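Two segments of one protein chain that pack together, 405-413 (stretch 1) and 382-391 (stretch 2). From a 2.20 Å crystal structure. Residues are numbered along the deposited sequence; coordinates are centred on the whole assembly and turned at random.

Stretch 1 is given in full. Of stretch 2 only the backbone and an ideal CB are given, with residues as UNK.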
ATOM      1  N   ARG A 405      29.702  12.559  -2.033  1.00 42.14           N
ATOM      2  CA  ARG A 405      30.267  11.267  -2.415  1.00 38.98           C
ATOM      3  C   ARG A 405      29.592  10.070  -1.749  1.00 39.84           C
ATOM      4  O   ARG A 405      30.095   8.941  -1.840  1.00 45.50           O
ATOM      5  CB  ARG A 405      31.785  11.245  -2.176  1.00 46.29           C
ATOM      6  CG  ARG A 405      32.527  12.318  -2.970  1.00 52.66           C
ATOM      7  CD  ARG A 405      34.037  12.145  -2.949  1.00 64.09           C
ATOM      8  NE  ARG A 405      34.485  10.922  -3.614  1.00 76.91           N
ATOM      9  CZ  ARG A 405      34.508  10.738  -4.934  1.00 77.22           C
ATOM     10  NH1 ARG A 405      34.087  11.692  -5.754  1.00 77.61           N
ATOM     11  NH2 ARG A 405      34.942   9.588  -5.438  1.00 74.89           N
ATOM     12  N   ALA A 406      28.443  10.302  -1.111  1.00 30.07           N
ATOM     13  CA  ALA A 406      27.727   9.232  -0.402  1.00 31.51           C
ATOM     14  C   ALA A 406      27.414   8.009  -1.263  1.00 34.44           C
ATOM     15  O   ALA A 406      27.502   6.869  -0.792  1.00 29.60           O
ATOM     16  CB  ALA A 406      26.449   9.763   0.217  1.00 29.52           C
ATOM     17  N   PHE A 407      27.057   8.251  -2.522  1.00 31.65           N
ATOM     18  CA  PHE A 407      26.571   7.182  -3.385  1.00 33.74           C
ATOM     19  C   PHE A 407      27.436   6.918  -4.618  1.00 30.33           C
ATOM     20  O   PHE A 407      26.972   6.354  -5.605  1.00 32.68           O
ATOM     21  CB  PHE A 407      25.112   7.433  -3.763  1.00 30.30           C
ATOM     22  CG  PHE A 407      24.183   7.397  -2.589  1.00 35.28           C
ATOM     23  CD1 PHE A 407      23.768   6.175  -2.049  1.00 30.81           C
ATOM     24  CD2 PHE A 407      23.744   8.579  -1.998  1.00 25.80           C
ATOM     25  CE1 PHE A 407      22.917   6.144  -0.934  1.00 32.99           C
ATOM     26  CE2 PHE A 407      22.888   8.556  -0.900  1.00 29.08           C
ATOM     27  CZ  PHE A 407      22.481   7.345  -0.361  1.00 26.55           C
ATOM     28  N   VAL A 408      28.701   7.294  -4.543  1.00 30.02           N
ATOM     29  CA  VAL A 408      29.598   7.046  -5.654  1.00 34.00           C
ATOM     30  C   VAL A 408      29.883   5.549  -5.822  1.00 41.68           C
ATOM     31  O   VAL A 408      30.039   5.083  -6.942  1.00 43.66           O
ATOM     32  CB  VAL A 408      30.915   7.873  -5.550  1.00 48.65           C
ATOM     33  CG1 VAL A 408      31.607   7.642  -4.217  1.00 47.56           C
ATOM     34  CG2 VAL A 408      31.854   7.526  -6.687  1.00 52.67           C
ATOM     35  N   SER A 409      29.892   4.789  -4.725  1.00 39.31           N
ATOM     36  CA  SER A 409      30.344   3.397  -4.780  1.00 36.72           C
ATOM     37  C   SER A 409      29.242   2.343  -4.672  1.00 42.48           C
ATOM     38  O   SER A 409      29.524   1.142  -4.624  1.00 42.72           O
ATOM     39  CB  SER A 409      31.416   3.145  -3.719  1.00 39.97           C
ATOM     40  OG  SER A 409      32.523   4.012  -3.918  1.00 49.80           O
ATOM     41  N   THR A 410      27.994   2.789  -4.635  1.00 39.66           N
ATOM     42  CA  THR A 410      26.863   1.879  -4.519  1.00 39.34           C
ATOM     43  C   THR A 410      26.235   1.588  -5.890  1.00 38.08           C
ATOM     44  O   THR A 410      25.049   1.846  -6.120  1.00 33.52           O
ATOM     45  CB  THR A 410      25.806   2.451  -3.583  1.00 33.00           C
ATOM     46  OG1 THR A 410      25.569   3.811  -3.944  1.00 32.26           O
ATOM     47  CG2 THR A 410      26.294   2.404  -2.138  1.00 32.82           C
ATOM     48  N   ASN A 411      27.046   1.035  -6.786  1.00 42.05           N
ATOM     49  CA  ASN A 411      26.625   0.751  -8.160  1.00 49.25           C
ATOM     50  C   ASN A 411      25.561  -0.329  -8.247  1.00 41.15           C
ATOM     51  O   ASN A 411      24.842  -0.427  -9.237  1.00 39.28           O
ATOM     52  CB  ASN A 411      27.836   0.351  -9.003  1.00 52.20           C
ATOM     53  CG  ASN A 411      28.996   1.316  -8.844  1.00 55.69           C
ATOM     54  OD1 ASN A 411      28.808   2.532  -8.843  1.00 58.01           O
ATOM     55  ND2 ASN A 411      30.202   0.777  -8.688  1.00 56.58           N
ATOM     56  N   GLY A 412      25.459  -1.143  -7.207  1.00 40.57           N
ATOM     57  CA  GLY A 412      24.464  -2.196  -7.183  1.00 27.56           C
ATOM     58  C   GLY A 412      23.087  -1.722  -6.752  1.00 34.19           C
ATOM     59  O   GLY A 412      22.113  -2.455  -6.915  1.00 32.83           O
ATOM     60  N   LEU A 413      22.999  -0.508  -6.199  1.00 31.88           N
ATOM     61  CA  LEU A 413      21.740  -0.009  -5.619  1.00 35.77           C
ATOM     62  C   LEU A 413      20.627   0.171  -6.649  1.00 40.97           C
ATOM     63  O   LEU A 413      20.836   0.765  -7.704  1.00 37.43           O
ATOM     64  CB  LEU A 413      21.962   1.299  -4.856  1.00 24.63           C
ATOM     65  CG  LEU A 413      20.867   1.656  -3.834  1.00 27.91           C
ATOM     66  CD1 LEU A 413      20.829   0.675  -2.671  1.00 22.72           C
ATOM     67  CD2 LEU A 413      21.055   3.052  -3.314  1.00 23.56           C
ATOM     68  N   UNK A 382      30.162   6.055   4.862  1.00 32.03           N
ATOM     69  CA  UNK A 382      29.313   5.048   5.483  1.00 32.71           C
ATOM     70  C   UNK A 382      28.967   3.877   4.559  1.00 36.79           C
ATOM     71  O   UNK A 382      28.991   2.726   4.999  1.00 37.58           O
ATOM     72  CB  UNK A 382      28.021   5.707   5.971  1.00 32.71           C
ATOM     73  N   UNK A 383      28.684   4.156   3.285  1.00 29.34           N
ATOM     74  CA  UNK A 383      28.257   3.100   2.350  1.00 27.50           C
ATOM     75  C   UNK A 383      29.309   2.807   1.280  1.00 32.43           C
ATOM     76  O   UNK A 383      29.010   2.147   0.286  1.00 29.75           O
ATOM     77  CB  UNK A 383      26.943   3.499   1.675  1.00 27.50           C
ATOM     78  N   UNK A 384      30.534   3.291   1.478  1.00 35.31           N
ATOM     79  CA  UNK A 384      31.532   3.289   0.411  1.00 35.36           C
ATOM     80  C   UNK A 384      32.025   1.899   0.037  1.00 42.35           C
ATOM     81  O   UNK A 384      32.676   1.732  -0.992  1.00 52.65           O
ATOM     82  CB  UNK A 384      32.727   4.150   0.825  1.00 35.36           C
ATOM     83  N   UNK A 385      31.727   0.911   0.876  1.00 42.17           N
ATOM     84  CA  UNK A 385      32.113  -0.470   0.598  1.00 44.42           C
ATOM     85  C   UNK A 385      30.909  -1.325   0.274  1.00 44.38           C
ATOM     86  O   UNK A 385      31.001  -2.558   0.233  1.00 45.98           O
ATOM     87  CB  UNK A 385      32.868  -1.066   1.788  1.00 44.42           C
ATOM     88  N   UNK A 386      29.767  -0.681   0.059  1.00 31.20           N
ATOM     89  CA  UNK A 386      28.542  -1.442  -0.110  1.00 34.27           C
ATOM     90  C   UNK A 386      28.159  -1.608  -1.582  1.00 39.51           C
ATOM     91  O   UNK A 386      27.015  -1.360  -1.967  1.00 39.68           O
ATOM     92  CB  UNK A 386      27.402  -0.763   0.651  1.00 34.27           C
ATOM     93  N   UNK A 387      29.125  -2.045  -2.389  1.00 40.12           N
ATOM     94  CA  UNK A 387      28.916  -2.248  -3.812  1.00 41.26           C
ATOM     95  C   UNK A 387      27.761  -3.171  -4.193  1.00 42.54           C
ATOM     96  O   UNK A 387      27.219  -3.068  -5.293  1.00 41.06           O
ATOM     97  CB  UNK A 387      30.206  -2.803  -4.420  1.00 41.26           C
ATOM     98  N   UNK A 388      27.378  -4.075  -3.294  1.00 35.79           N
ATOM     99  CA  UNK A 388      26.309  -5.031  -3.586  1.00 35.80           C
ATOM    100  C   UNK A 388      24.926  -4.653  -3.060  1.00 30.17           C
ATOM    101  O   UNK A 388      23.939  -5.361  -3.324  1.00 35.60           O
ATOM    102  CB  UNK A 388      26.693  -6.394  -3.008  1.00 35.80           C
ATOM    103  N   UNK A 389      24.853  -3.584  -2.275  1.00 27.65           N
ATOM    104  CA  UNK A 389      23.578  -3.178  -1.677  1.00 29.71           C
ATOM    105  C   UNK A 389      22.514  -2.961  -2.763  1.00 27.34           C
ATOM    106  O   UNK A 389      22.780  -2.310  -3.761  1.00 25.91           O
ATOM    107  CB  UNK A 389      23.759  -1.903  -0.851  1.00 29.71           C
ATOM    108  N   UNK A 390      21.331  -3.531  -2.580  1.00 35.50           N
ATOM    109  CA  UNK A 390      20.288  -3.453  -3.598  1.00 34.18           C
ATOM    110  C   UNK A 390      19.164  -2.502  -3.153  1.00 35.75           C
ATOM    111  O   UNK A 390      18.729  -1.634  -3.922  1.00 25.80           O
ATOM    112  CB  UNK A 390      19.725  -4.846  -3.887  1.00 34.18           C
ATOM    113  N   UNK A 391      18.697  -2.649  -1.916  1.00 24.66           N
ATOM    114  CA  UNK A 391      17.745  -1.675  -1.397  1.00 34.81           C
ATOM    115  C   UNK A 391      18.174  -1.074  -0.061  1.00 37.63           C
ATOM    116  O   UNK A 391      18.636  -1.780   0.836  1.00 30.87           O
ATOM    117  CB  UNK A 391      16.371  -2.330  -1.245  1.00 34.81           C
TER

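Position 382 offers little to read: its CB leaves sideways and no atom of stretch 1 lies within 5.5 Å of it. The residue is Ile382, whose side chain ends by leading away.

Position 383 is the strongest case. CA-to-CB points toward stretch 1, and the ideal CB stands 4.0 Å from CG2 of Thr410 and 4.2 Å from O of Ala406, with CE1 of the Phe407 ring farther along at 5.5 Å. A methyl group and an aromatic ring invite a long apolar side chain; leucine, methionine or an aromatic would all suit. It is Phe383, chi1 m. Its CD2 comes 4.0 Å from CE1 of Phe407, the two rings meeting obliquely with planes at 39°, while O of Ala406 lies at the ring edge. The backbone joins in through water 1, which accepts from N of Phe383 (2.7 Å) and donates to O of Ala406 (3.0 Å).

At 384 and 385 the CB points away, and small or polar side chains would do. These are Ser384, whose backbone O lies 3.3 Å from CB of Ser409, and Asn385, which makes no contact.

The CB of 386 departs sideways, 4.4 Å from CG2 of Thr410, so a modest apolar group fits. Leu386 supplies one, though its end leads away.

Position 387 passes close to stretch 1, yet its CB would point away, 4.0 Å from O of Ser409, with room to spare. Its phi/psi of -55/-24 would admit most residues, so glycine is not forced here. Gly387 is found, its CA 3.5 Å from O of Ser409 in a CA-H...O contact. Its own O takes a weak hydrogen bond from N of Gly412 (3.2 Å, 121°). The stricter demand falls on the partner: a CB on Gly412 would sit 2.5 Å from O of Gly387, a clash.

Position 388 points away into space free of stretch 1, tolerant of polar residues; it is Asn388.

At 389 the CB runs sideways, 4.3 Å from CD1 of Leu413, which favours a branched aliphatic. Leu389 answers, its CG 3.9 Å from CD1 of Leu413. Its O lies 3.1 Å from CA of Leu413 in another CA-H...O contact.

At 390 and 391 the CB points away, so several kinds of side chain, beta-branched ones among them, are possible. Val390 contributes mainly backbone, its O 3.4 Å from CD1 of Leu413; Thr391 brings its N near the same methyl.

Stretch 2 (382-391) IFSNLGNLVT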
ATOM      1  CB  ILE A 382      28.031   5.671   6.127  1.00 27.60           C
ATOM      2  CG1 ILE A 382      27.207   4.597   6.842  1.00 25.99           C
ATOM      3  CG2 ILE A 382      27.186   6.389   5.096  1.00 27.11           C
ATOM      4  CD1 ILE A 382      27.870   4.047   8.090  1.00 33.15           C
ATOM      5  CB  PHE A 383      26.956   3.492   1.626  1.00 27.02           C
ATOM      6  CG  PHE A 383      25.805   3.815   2.540  1.00 32.60           C
ATOM      7  CD1 PHE A 383      25.573   3.073   3.694  1.00 24.68           C
ATOM      8  CD2 PHE A 383      24.946   4.861   2.237  1.00 28.72           C
ATOM      9  CE1 PHE A 383      24.505   3.375   4.518  1.00 26.75           C
ATOM     10  CE2 PHE A 383      23.880   5.169   3.061  1.00 27.95           C
ATOM     11  CZ  PHE A 383      23.654   4.428   4.203  1.00 26.04           C
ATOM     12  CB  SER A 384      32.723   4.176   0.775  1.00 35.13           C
ATOM     13  OG  SER A 384      33.475   3.579   1.816  1.00 45.44           O
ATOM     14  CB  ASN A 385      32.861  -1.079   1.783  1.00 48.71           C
ATOM     15  CG  ASN A 385      34.346  -0.780   1.751  1.00 61.04           C
ATOM     16  OD1 ASN A 385      34.843   0.035   2.527  1.00 59.94           O
ATOM     17  ND2 ASN A 385      35.065  -1.449   0.855  1.00 69.16           N
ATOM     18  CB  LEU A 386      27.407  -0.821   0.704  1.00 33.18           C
ATOM     19  CG  LEU A 386      27.550  -0.930   2.225  1.00 32.86           C
ATOM     20  CD1 LEU A 386      26.269  -0.479   2.926  1.00 23.85           C
ATOM     21  CD2 LEU A 386      27.922  -2.365   2.646  1.00 29.73           C
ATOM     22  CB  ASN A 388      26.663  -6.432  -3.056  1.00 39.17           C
ATOM     23  CG  ASN A 388      27.469  -7.237  -4.045  1.00 46.57           C
ATOM     24  OD1 ASN A 388      28.377  -6.721  -4.683  1.00 45.65           O
ATOM     25  ND2 ASN A 388      27.126  -8.510  -4.191  1.00 57.83           N
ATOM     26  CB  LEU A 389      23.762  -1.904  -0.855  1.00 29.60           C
ATOM     27  CG  LEU A 389      22.585  -1.541   0.052  1.00 24.46           C
ATOM     28  CD1 LEU A 389      22.369  -2.641   1.093  1.00 21.47           C
ATOM     29  CD2 LEU A 389      22.821  -0.177   0.712  1.00 24.47           C
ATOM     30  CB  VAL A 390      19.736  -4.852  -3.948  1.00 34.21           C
ATOM     31  CG1 VAL A 390      18.608  -4.751  -4.962  1.00 34.00           C
ATOM     32  CG2 VAL A 390      20.863  -5.740  -4.482  1.00 31.02           C
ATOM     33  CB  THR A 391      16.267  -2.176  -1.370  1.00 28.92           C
ATOM     34  OG1 THR A 391      15.846  -2.415  -0.038  1.00 36.85           O
ATOM     35  CG2 THR A 391      16.081  -3.401  -2.199  1.00 20.76           C
TER
HETATM   36  O   HOH W   1      28.525   6.492   1.968  1.00 38.14           O
HETATM   37  O   HOH W   2      25.195  -0.848  -4.164  1.00 37.29           O
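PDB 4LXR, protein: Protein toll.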